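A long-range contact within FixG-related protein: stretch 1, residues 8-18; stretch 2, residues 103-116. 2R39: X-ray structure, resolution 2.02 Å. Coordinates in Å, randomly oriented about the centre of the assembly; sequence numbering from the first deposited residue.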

ATOM      1  N   VAL A   8      -5.626  -7.276 -21.005  1.00 53.78           N
ATOM      2  CA  VAL A   8      -5.380  -5.880 -20.512  1.00 53.13           C
ATOM      3  C   VAL A   8      -6.087  -5.673 -19.168  1.00 52.10           C
ATOM      4  O   VAL A   8      -7.317  -5.714 -19.086  1.00 52.73           O
ATOM      5  N   ASP A   9      -5.299  -5.480 -18.115  1.00 50.92           N
ATOM      6  CA  ASP A   9      -5.838  -5.314 -16.767  1.00 49.44           C
ATOM      7  C   ASP A   9      -6.767  -4.117 -16.707  1.00 48.14           C
ATOM      8  O   ASP A   9      -6.479  -3.091 -17.341  1.00 47.73           O
ATOM      9  N   PRO A  10      -7.895  -4.248 -15.966  1.00 46.96           N
ATOM     10  CA  PRO A  10      -8.834  -3.137 -15.762  1.00 46.03           C
ATOM     11  C   PRO A  10      -8.281  -2.040 -14.856  1.00 45.17           C
ATOM     12  O   PRO A  10      -8.765  -0.909 -14.875  1.00 44.89           O
ATOM     13  N   ALA A  11      -7.267  -2.380 -14.072  1.00 44.17           N
ATOM     14  CA  ALA A  11      -6.650  -1.434 -13.156  1.00 43.91           C
ATOM     15  C   ALA A  11      -5.160  -1.661 -13.144  1.00 43.93           C
ATOM     16  O   ALA A  11      -4.686  -2.728 -13.543  1.00 43.63           O
ATOM     17  N   GLY A  12      -4.429  -0.665 -12.663  1.00 44.21           N
ATOM     18  CA  GLY A  12      -2.990  -0.816 -12.445  1.00 45.32           C
ATOM     19  C   GLY A  12      -2.627  -0.259 -11.085  1.00 46.07           C
ATOM     20  O   GLY A  12      -3.307   0.622 -10.568  1.00 45.42           O
HETATM   21  N   MSE A  13      -1.572  -0.796 -10.489  1.00 46.09           N
HETATM   22  CA  MSE A  13      -1.003  -0.196  -9.306  1.00 48.47           C
HETATM   23  C   MSE A  13       0.486  -0.434  -9.294  1.00 46.73           C
HETATM   24  O   MSE A  13       0.943  -1.515  -9.614  1.00 46.05           O
ATOM     25  N   SER A  14       1.224   0.592  -8.917  1.00 46.52           N
ATOM     26  CA  SER A  14       2.632   0.438  -8.625  1.00 46.88           C
ATOM     27  C   SER A  14       2.900   1.068  -7.273  1.00 46.31           C
ATOM     28  O   SER A  14       2.062   1.795  -6.728  1.00 46.27           O
ATOM     29  N   VAL A  15       4.042   0.721  -6.707  1.00 46.01           N
ATOM     30  CA  VAL A  15       4.397   1.119  -5.353  1.00 45.46           C
ATOM     31  C   VAL A  15       5.823   1.617  -5.371  1.00 45.78           C
ATOM     32  O   VAL A  15       6.687   0.975  -5.961  1.00 44.54           O
ATOM     33  N   ILE A  16       6.048   2.767  -4.743  1.00 46.03           N
ATOM     34  CA  ILE A  16       7.396   3.218  -4.407  1.00 46.80           C
ATOM     35  C   ILE A  16       7.515   3.302  -2.895  1.00 47.04           C
ATOM     36  O   ILE A  16       6.770   4.058  -2.248  1.00 46.73           O
ATOM     37  N   ARG A  17       8.425   2.512  -2.327  1.00 46.97           N
ATOM     38  CA  ARG A  17       8.818   2.694  -0.946  1.00 48.00           C
ATOM     39  C   ARG A  17       9.951   3.709  -0.968  1.00 49.15           C
ATOM     40  O   ARG A  17      10.896   3.551  -1.720  1.00 48.31           O
ATOM     41  N   ASP A  18       9.841   4.755  -0.158  1.00 51.16           N
ATOM     42  CA  ASP A  18      10.818   5.848  -0.180  1.00 53.89           C
ATOM     43  C   ASP A  18      12.212   5.413   0.242  1.00 55.19           C
ATOM     44  O   ASP A  18      12.377   4.671   1.206  1.00 55.08           O
ATOM     45  N   SER A 103     -15.704  -5.002  -8.366  1.00 61.48           N
ATOM     46  CA  SER A 103     -16.682  -4.901  -9.470  1.00 61.93           C
ATOM     47  C   SER A 103     -16.222  -5.574 -10.774  1.00 62.19           C
ATOM     48  O   SER A 103     -17.054  -6.029 -11.582  1.00 62.29           O
ATOM     49  N   ASN A 104     -14.908  -5.587 -10.994  1.00 62.25           N
ATOM     50  CA  ASN A 104     -14.301  -6.341 -12.090  1.00 62.15           C
ATOM     51  C   ASN A 104     -13.696  -7.644 -11.580  1.00 62.00           C
ATOM     52  O   ASN A 104     -13.020  -8.356 -12.339  1.00 62.33           O
ATOM     53  N   GLU A 105     -13.928  -7.941 -10.296  1.00 61.31           N
ATOM     54  CA  GLU A 105     -13.418  -9.162  -9.645  1.00 60.65           C
ATOM     55  C   GLU A 105     -11.916  -9.342  -9.956  1.00 59.09           C
ATOM     56  O   GLU A 105     -11.492 -10.318 -10.587  1.00 59.26           O
ATOM     57  N   PHE A 106     -11.125  -8.375  -9.497  1.00 56.56           N
ATOM     58  CA  PHE A 106      -9.747  -8.215  -9.926  1.00 54.14           C
ATOM     59  C   PHE A 106      -8.913  -7.728  -8.742  1.00 53.09           C
ATOM     60  O   PHE A 106      -9.347  -6.868  -7.970  1.00 51.94           O
ATOM     61  N   THR A 107      -7.728  -8.310  -8.570  1.00 51.80           N
ATOM     62  CA  THR A 107      -6.786  -7.777  -7.588  1.00 51.15           C
ATOM     63  C   THR A 107      -5.443  -7.579  -8.268  1.00 50.42           C
ATOM     64  O   THR A 107      -5.129  -8.271  -9.233  1.00 49.63           O
ATOM     65  N   ILE A 108      -4.677  -6.604  -7.795  1.00 49.53           N
ATOM     66  CA  ILE A 108      -3.273  -6.494  -8.167  1.00 49.10           C
ATOM     67  C   ILE A 108      -2.516  -6.589  -6.866  1.00 48.58           C
ATOM     68  O   ILE A 108      -2.896  -5.952  -5.893  1.00 47.37           O
ATOM     69  N   GLU A 109      -1.439  -7.361  -6.865  1.00 48.22           N
ATOM     70  CA  GLU A 109      -0.558  -7.466  -5.709  1.00 48.39           C
ATOM     71  C   GLU A 109       0.775  -6.896  -6.121  1.00 47.43           C
ATOM     72  O   GLU A 109       1.288  -7.221  -7.195  1.00 47.16           O
ATOM     73  N   VAL A 110       1.342  -6.051  -5.268  1.00 46.12           N
ATOM     74  CA  VAL A 110       2.685  -5.523  -5.510  1.00 45.20           C
ATOM     75  C   VAL A 110       3.508  -5.767  -4.252  1.00 44.56           C
ATOM     76  O   VAL A 110       3.141  -5.317  -3.154  1.00 44.36           O
ATOM     77  N   GLU A 111       4.618  -6.470  -4.406  1.00 43.86           N
ATOM     78  CA  GLU A 111       5.438  -6.789  -3.270  1.00 44.02           C
ATOM     79  C   GLU A 111       6.278  -5.593  -2.876  1.00 43.93           C
ATOM     80  O   GLU A 111       6.746  -4.870  -3.735  1.00 43.43           O
ATOM     81  N   SER A 112       6.495  -5.404  -1.571  1.00 43.62           N
ATOM     82  CA  SER A 112       7.358  -4.330  -1.094  1.00 43.59           C
ATOM     83  C   SER A 112       8.021  -4.794   0.206  1.00 43.59           C
ATOM     84  O   SER A 112       8.070  -5.987   0.485  1.00 43.70           O
ATOM     85  N   ARG A 113       8.498  -3.861   1.018  1.00 43.21           N
ATOM     86  CA  ARG A 113       9.225  -4.247   2.232  1.00 43.86           C
ATOM     87  C   ARG A 113       8.800  -3.384   3.399  1.00 43.26           C
ATOM     88  O   ARG A 113       8.475  -2.233   3.190  1.00 42.98           O
ATOM     89  N   PHE A 114       8.791  -3.945   4.614  1.00 42.68           N
ATOM     90  CA  PHE A 114       8.719  -3.120   5.822  1.00 43.44           C
ATOM     91  C   PHE A 114      10.019  -3.356   6.564  1.00 43.08           C
ATOM     92  O   PHE A 114      10.367  -4.505   6.866  1.00 43.28           O
ATOM     93  N   ILE A 115      10.729  -2.271   6.852  1.00 43.69           N
ATOM     94  CA  ILE A 115      12.083  -2.358   7.392  1.00 43.87           C
ATOM     95  C   ILE A 115      12.215  -1.481   8.635  1.00 45.48           C
ATOM     96  O   ILE A 115      11.843  -0.299   8.622  1.00 45.31           O
ATOM     97  N   LYS A 116      12.723  -2.095   9.706  1.00 46.81           N
ATOM     98  CA  LYS A 116      13.017  -1.417  10.969  1.00 48.53           C
ATOM     99  C   LYS A 116      14.406  -0.785  10.942  1.00 48.77           C
ATOM    100  O   LYS A 116      15.226  -1.103  10.086  1.00 47.99           O
TER

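The two strands, 11-17 and 106-115, run nearly parallel, with 12° between their N-to-C directions, but their axes come no closer than 7.4 Å. That spacing is too wide for backbone pairing, and no clear hydrogen bond crosses between the stretches. Side chains fill the gap instead, burying 674 Å² summed over both sides. The CA register slips by one residue between Pro10 - Asn104 and Met13 - Ile108, then holds through Arg17 - Ser112.

Strand alternation describes which side chains enter over 12-17 and 106-112. From the first stretch, the CA-to-CB bonds of Met13, Val15 and Arg17 point toward the second, while those of Ser14 and Ile16 point away; Gly12 has no side chain. From the second, Phe106, Ile108, Val110 and Ser112 point toward the first, while Thr107, Glu109 and Glu111 point away. Outside these runs, Asp9, Pro10, Asn104 and Ile115 also point toward, and Ala11 and Arg113 sideways.

At the N-terminal end, Phe106 has chi1 at 178° (t) and chi2 at 72°, which sets one ring face beneath Pro10. Pro10 CD lies 3.7 Å from the centroid of the Phe106 ring and only 3° off its normal, a CH-pi contact; Pro10 CG is 3.6 Å from Phe106 CD2. The proline ring has a C-gamma endo pucker. Asp9, with chi1 at -70° (m), brings its CG to 3.5 Å from Phe106 CZ, and Ala11 CB sits 3.9 Å from Phe106 CE2.

Ile108 has chi1 at -49° (m) and chi2 at 149°, between the usual wells. In this conformation its CD1 lies against the backbone of the first strand: Ile108 CD1 is 3.5 Å from both Gly12 C and Met13 N, 4.0 Å from Ala11 CB and 3.9 Å from Met13 CB. A CB on Gly12 would point away from the second stretch, so its absence does not account for the contact.

Met13, a selenomethionine, is extended through chi1 (178°, t) and chi2 (175°, t), then turns at chi3 (64°, p). This last turn directs the terminal methyl toward Val110, with Met13 CE 3.8 Å from Val110 CG2. The same Val110 CG2 lies 3.5 Å from Met13 O. Val110 and Val15 are both t, at -176° and 170°, and meet through Val15 CG2 and Val110 CG1 at 3.8 Å.

Beyond the valines polar residues enter the contact, though Ser112 OG, with chi1 at -177° (t), meets carbon atoms across it: Ser112 OG is 4.1 Å from Val15 CG1 and 3.9 Å from Arg17 CB. Arg17 is t at chi1, chi2 and chi3, and this extension carries it along the second strand: Arg17 CD is 3.4 Å from Arg113 O, and Arg17 NH2 is 3.6 Å from Ile115 CB. Ile115, with chi1 at -51° (m) and chi2 at 174° (t), has its CD1 over one face of the guanidinium, while Arg17 NE and NH2 are hydrogen-bonded elsewhere in the structure.

Arg113 starts sideways, and with chi1 at -63° and chi2 at -71° (both m) its end leads away. Arg113 NH1 forms a salt bridge to Glu111 OE2 at 2.8 Å and a hydrogen bond to Ser112 O at 3.0 Å, both within the second stretch.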

ATOM      1  CB  VAL A   8      -5.813  -4.784 -21.544  1.00 53.36           C
ATOM      2  CG1 VAL A   8      -5.347  -3.407 -21.089  1.00 53.10           C
ATOM      3  CG2 VAL A   8      -5.238  -5.074 -22.933  1.00 54.38           C
ATOM      4  CB  ASP A   9      -4.709  -5.105 -15.767  1.00 49.91           C
ATOM      5  CG  ASP A   9      -3.873  -6.353 -15.542  1.00 50.22           C
ATOM      6  OD1 ASP A   9      -4.268  -7.462 -15.972  1.00 51.12           O
ATOM      7  OD2 ASP A   9      -2.811  -6.207 -14.917  1.00 50.23           O
ATOM      8  CB  PRO A  10     -10.046  -3.814 -15.109  1.00 46.13           C
ATOM      9  CG  PRO A  10      -9.499  -5.016 -14.441  1.00 46.52           C
ATOM     10  CD  PRO A  10      -8.371  -5.489 -15.324  1.00 46.79           C
ATOM     11  CB  ALA A  11      -7.217  -1.602 -11.729  1.00 42.99           C
HETATM   12  CB  MSE A  13      -1.621  -0.757  -8.016  1.00 47.21           C
HETATM   13  CG  MSE A  13      -0.984  -0.155  -6.758  1.00 50.14           C
HETATM   14 SE   MSE A  13      -1.803  -0.705  -5.089  1.00 57.66          SE
HETATM   15  CE  MSE A  13      -1.386  -2.626  -5.188  1.00 47.78           C
ATOM     16  CB  SER A  14       3.520   1.017  -9.744  1.00 46.77           C
ATOM     17  OG  SER A  14       3.280   2.392  -9.929  1.00 47.86           O
ATOM     18  CB  VAL A  15       4.306  -0.075  -4.376  1.00 46.30           C
ATOM     19  CG1 VAL A  15       4.906   0.287  -2.996  1.00 46.48           C
ATOM     20  CG2 VAL A  15       2.850  -0.529  -4.230  1.00 43.42           C
ATOM     21  CB  ILE A  16       7.716   4.613  -5.015  1.00 46.94           C
ATOM     22  CG1 ILE A  16       7.592   4.577  -6.547  1.00 46.33           C
ATOM     23  CG2 ILE A  16       9.108   5.081  -4.570  1.00 47.24           C
ATOM     24  CD1 ILE A  16       7.786   5.925  -7.228  1.00 47.11           C
ATOM     25  CB  ARG A  17       9.276   1.380  -0.310  1.00 48.16           C
ATOM     26  CG  ARG A  17       9.758   1.532   1.131  1.00 47.59           C
ATOM     27  CD  ARG A  17      10.295   0.210   1.693  1.00 48.88           C
ATOM     28  NE  ARG A  17      10.716   0.399   3.077  1.00 49.35           N
ATOM     29  CZ  ARG A  17      11.905   0.888   3.426  1.00 50.71           C
ATOM     30  NH1 ARG A  17      12.789   1.202   2.485  1.00 50.51           N
ATOM     31  NH2 ARG A  17      12.221   1.042   4.707  1.00 48.59           N
ATOM     32  CB  ASP A  18      10.326   6.990   0.698  1.00 54.13           C
ATOM     33  CG  ASP A  18       9.000   7.519   0.237  1.00 54.71           C
ATOM     34  OD1 ASP A  18       8.927   7.978  -0.918  1.00 58.14           O
ATOM     35  OD2 ASP A  18       8.030   7.462   1.006  1.00 55.43           O
ATOM     36  CB  SER A 103     -16.990  -3.436  -9.756  1.00 62.32           C
ATOM     37  OG  SER A 103     -15.888  -2.837 -10.430  1.00 63.88           O
ATOM     38  CB  ASN A 104     -13.232  -5.504 -12.814  1.00 62.31           C
ATOM     39  CG  ASN A 104     -13.819  -4.293 -13.542  1.00 63.03           C
ATOM     40  OD1 ASN A 104     -14.554  -4.435 -14.523  1.00 63.08           O
ATOM     41  ND2 ASN A 104     -13.481  -3.097 -13.068  1.00 62.97           N
ATOM     42  CB  GLU A 105     -14.275 -10.383 -10.060  1.00 61.60           C
ATOM     43  CG  GLU A 105     -13.999 -11.702  -9.302  1.00 64.59           C
ATOM     44  CD  GLU A 105     -14.363 -11.665  -7.809  1.00 68.32           C
ATOM     45  OE1 GLU A 105     -15.308 -10.930  -7.417  1.00 69.14           O
ATOM     46  OE2 GLU A 105     -13.703 -12.396  -7.031  1.00 68.19           O
ATOM     47  CB  PHE A 106      -9.685  -7.212 -11.097  1.00 53.65           C
ATOM     48  CG  PHE A 106      -8.292  -6.924 -11.599  1.00 53.09           C
ATOM     49  CD1 PHE A 106      -7.582  -7.880 -12.328  1.00 52.78           C
ATOM     50  CD2 PHE A 106      -7.704  -5.684 -11.371  1.00 51.95           C
ATOM     51  CE1 PHE A 106      -6.279  -7.615 -12.797  1.00 52.49           C
ATOM     52  CE2 PHE A 106      -6.420  -5.405 -11.834  1.00 50.56           C
ATOM     53  CZ  PHE A 106      -5.698  -6.380 -12.546  1.00 52.08           C
ATOM     54  CB  THR A 107      -6.618  -8.699  -6.358  1.00 51.37           C
ATOM     55  OG1 THR A 107      -6.030  -9.938  -6.780  1.00 52.07           O
ATOM     56  CG2 THR A 107      -7.951  -8.980  -5.687  1.00 51.63           C
ATOM     57  CB  ILE A 108      -2.898  -5.117  -8.767  1.00 49.81           C
ATOM     58  CG1 ILE A 108      -3.859  -4.703  -9.866  1.00 50.61           C
ATOM     59  CG2 ILE A 108      -1.442  -5.127  -9.306  1.00 49.99           C
ATOM     60  CD1 ILE A 108      -4.011  -3.236  -9.940  1.00 53.51           C
ATOM     61  CB  GLU A 109      -0.366  -8.922  -5.269  1.00 48.91           C
ATOM     62  CG  GLU A 109      -1.638  -9.633  -4.787  1.00 52.75           C
ATOM     63  CD  GLU A 109      -2.546 -10.034  -5.930  1.00 59.19           C
ATOM     64  OE1 GLU A 109      -2.038 -10.349  -7.034  1.00 63.12           O
ATOM     65  OE2 GLU A 109      -3.778 -10.031  -5.737  1.00 62.18           O
ATOM     66  CB  VAL A 110       2.654  -4.002  -5.867  1.00 45.14           C
ATOM     67  CG1 VAL A 110       4.059  -3.501  -6.217  1.00 46.36           C
ATOM     68  CG2 VAL A 110       1.710  -3.743  -7.053  1.00 46.06           C
ATOM     69  CB  GLU A 111       6.340  -7.964  -3.604  1.00 44.62           C
ATOM     70  CG  GLU A 111       7.058  -8.475  -2.400  1.00 44.25           C
ATOM     71  CD  GLU A 111       7.862  -9.706  -2.693  1.00 45.75           C
ATOM     72  OE1 GLU A 111       7.261 -10.764  -3.011  1.00 44.22           O
ATOM     73  OE2 GLU A 111       9.092  -9.625  -2.582  1.00 42.75           O
ATOM     74  CB  SER A 112       6.519  -3.054  -0.886  1.00 43.73           C
ATOM     75  OG  SER A 112       7.325  -1.958  -0.487  1.00 43.69           O
ATOM     76  CB  ARG A 113      10.727  -4.057   2.021  1.00 43.33           C
ATOM     77  CG  ARG A 113      11.369  -4.942   0.920  1.00 43.82           C
ATOM     78  CD  ARG A 113      11.453  -6.415   1.321  1.00 42.82           C
ATOM     79  NE  ARG A 113      12.113  -7.210   0.281  1.00 42.70           N
ATOM     80  CZ  ARG A 113      11.484  -7.861  -0.682  1.00 43.56           C
ATOM     81  NH1 ARG A 113      10.156  -7.800  -0.767  1.00 42.83           N
ATOM     82  NH2 ARG A 113      12.194  -8.518  -1.591  1.00 43.45           N
ATOM     83  CB  PHE A 114       7.524  -3.449   6.743  1.00 41.99           C
ATOM     84  CG  PHE A 114       7.387  -2.462   7.901  1.00 44.60           C
ATOM     85  CD1 PHE A 114       6.612  -1.312   7.766  1.00 42.53           C
ATOM     86  CD2 PHE A 114       8.103  -2.643   9.091  1.00 43.28           C
ATOM     87  CE1 PHE A 114       6.519  -0.382   8.817  1.00 42.23           C
ATOM     88  CE2 PHE A 114       8.008  -1.718  10.135  1.00 43.84           C
ATOM     89  CZ  PHE A 114       7.233  -0.594   9.993  1.00 40.92           C
ATOM     90  CB  ILE A 115      13.150  -2.016   6.306  1.00 43.92           C
ATOM     91  CG1 ILE A 115      12.905  -2.855   5.037  1.00 41.40           C
ATOM     92  CG2 ILE A 115      14.602  -2.243   6.823  1.00 41.85           C
ATOM     93  CD1 ILE A 115      13.804  -2.484   3.853  1.00 43.93           C
ATOM     94  CB  LYS A 116      12.901  -2.411  12.129  1.00 48.25           C
ATOM     95  CG  LYS A 116      13.000  -1.799  13.548  1.00 49.48           C
ATOM     96  CD  LYS A 116      12.647  -2.852  14.604  1.00 51.04           C
ATOM     97  CE  LYS A 116      12.969  -4.298  14.132  1.00 56.34           C
ATOM     98  NZ  LYS A 116      12.395  -5.333  15.058  1.00 59.45           N
TER